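Local coordinates for prephenate dehydrogenase (Corynebacterium glutamicum ATCC 13032, PDB 3KTD), which probably oxidises prephenate in tyrosine biosynthesis, using NAD+ or NADP+ as the electron acceptor, at residues L74-P77 with M78-D82. Numbering follows the deposited sequence.
Sequences LAVP and MTAID
The flat carbonyl group of P77 meets the backbone N-H of A80 over one of its faces: the nitrogen stands 43° out of the carbonyl plane. The methyl of A80 touches the same oxygen, CB to P77 O 3.4 Å, and P77 CD lies 4.2 Å from A80 CB. This is the turn from strand 71-74 into helix 78-91, a strand-loop-helix connection of the Rossmann-type nucleotide-binding domain. The evidence that P77 O anchors the first turn is the bond from A80 N, 2.8 Å long with an N-H...O angle of 152°. I81 N adds a weak second bond to P77 O (3.4 Å) and is also bonded to M78 O, so the turn is bound at two successive carbonyls.

Beside these backbone bonds, hydrophobic side chains close the angle between strand end and helix. V76 directs its CB toward the helix, 3.8 Å from CB of A80. With chi1 at -63°, CG1 lies opposite the carbonyl carbon and CG2 reaches I81 CD1 at 4.1 Å as the two side chains pass at a slant. V76 also touches residues of a GxGxxG-like glycine pattern, consistent with a place beside the dinucleotide site. The side chain of M78, a selenomethionine, packs on A106 and V107 of helix 105-113. Deeper in, the buried I81 spans back to the strand end, its CD1 resting 4.2 Å from CB of L74.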
loop_
_atom_site.group_PDB
_atom_site.type_symbol
_atom_site.label_atom_id
_atom_site.label_comp_id
_atom_site.label_asym_id
_atom_site.label_seq_id
_atom_site.Cartn_x
_atom_site.Cartn_y
_atom_site.Cartn_z
ATOM N N LEU A 74 27.564 4.682 11.746
ATOM C CA LEU A 74 26.790 4.161 12.864
ATOM C C LEU A 74 25.518 3.564 12.277
ATOM O O LEU A 74 24.528 4.263 12.072
ATOM C CB LEU A 74 26.492 5.244 13.904
ATOM C CG LEU A 74 27.694 6.069 14.382
ATOM C CD1 LEU A 74 27.303 6.890 15.611
ATOM C CD2 LEU A 74 28.892 5.200 14.691
ATOM N N ALA A 75 25.585 2.263 11.992
ATOM C CA ALA A 75 24.498 1.497 11.373
ATOM C C ALA A 75 23.690 0.767 12.441
ATOM O O ALA A 75 23.597 -0.464 12.452
ATOM C CB ALA A 75 25.075 0.504 10.363
ATOM N N VAL A 76 23.102 1.547 13.337
ATOM C CA VAL A 76 22.317 1.017 14.443
ATOM C C VAL A 76 20.968 1.731 14.536
ATOM O O VAL A 76 20.760 2.756 13.879
ATOM C CB VAL A 76 23.096 1.163 15.756
ATOM C CG1 VAL A 76 24.383 0.334 15.699
ATOM C CG2 VAL A 76 23.399 2.623 16.032
ATOM N N PRO A 77 20.026 1.176 15.318
ATOM C CA PRO A 77 18.735 1.862 15.487
ATOM C C PRO A 77 18.854 3.100 16.369
ATOM O O PRO A 77 19.793 3.210 17.158
ATOM C CB PRO A 77 17.855 0.805 16.160
ATOM C CG PRO A 77 18.809 -0.138 16.812
ATOM C CD PRO A 77 20.020 -0.164 15.934
HETATM N N MSE A 78 17.892 4.009 16.239
HETATM C CA MSE A 78 17.916 5.280 16.962
HETATM C C MSE A 78 18.217 5.084 18.452
HETATM O O MSE A 78 19.026 5.824 19.012
HETATM C CB MSE A 78 16.605 6.060 16.742
HETATM C CG MSE A 78 16.481 7.394 17.521
HETATM SE SE MSE A 78 17.769 8.830 17.079
HETATM C CE MSE A 78 17.603 9.930 18.705
ATOM N N THR A 79 17.618 4.067 19.077
ATOM C CA THR A 79 17.804 3.840 20.522
ATOM C C THR A 79 19.250 3.505 20.901
ATOM O O THR A 79 19.634 3.633 22.056
ATOM C CB THR A 79 16.885 2.716 21.063
ATOM O OG1 THR A 79 17.353 1.442 20.605
ATOM C CG2 THR A 79 15.415 2.941 20.642
ATOM N N ALA A 80 20.038 3.073 19.925
ATOM C CA ALA A 80 21.422 2.705 20.158
ATOM C C ALA A 80 22.396 3.841 19.863
ATOM O O ALA A 80 23.537 3.778 20.289
ATOM C CB ALA A 80 21.774 1.500 19.322
ATOM N N ILE A 81 21.946 4.875 19.158
ATOM C CA ILE A 81 22.802 5.992 18.731
ATOM C C ILE A 81 23.636 6.660 19.835
ATOM O O ILE A 81 24.862 6.736 19.711
ATOM C CB ILE A 81 21.976 7.076 17.979
ATOM C CG1 ILE A 81 21.735 6.654 16.538
ATOM C CG2 ILE A 81 22.699 8.401 17.957
ATOM C CD1 ILE A 81 23.001 6.678 15.689
ATOM N N ASP A 82 22.989 7.140 20.894
ATOM C CA ASP A 82 23.706 7.846 21.968
ATOM C C ASP A 82 24.892 7.070 22.528
ATOM O O ASP A 82 25.960 7.638 22.736
ATOM C CB ASP A 82 22.776 8.194 23.130
ATOM C CG ASP A 82 21.791 9.284 22.789
ATOM O OD1 ASP A 82 21.764 9.769 21.639
ATOM O OD2 ASP A 82 21.027 9.656 23.698
#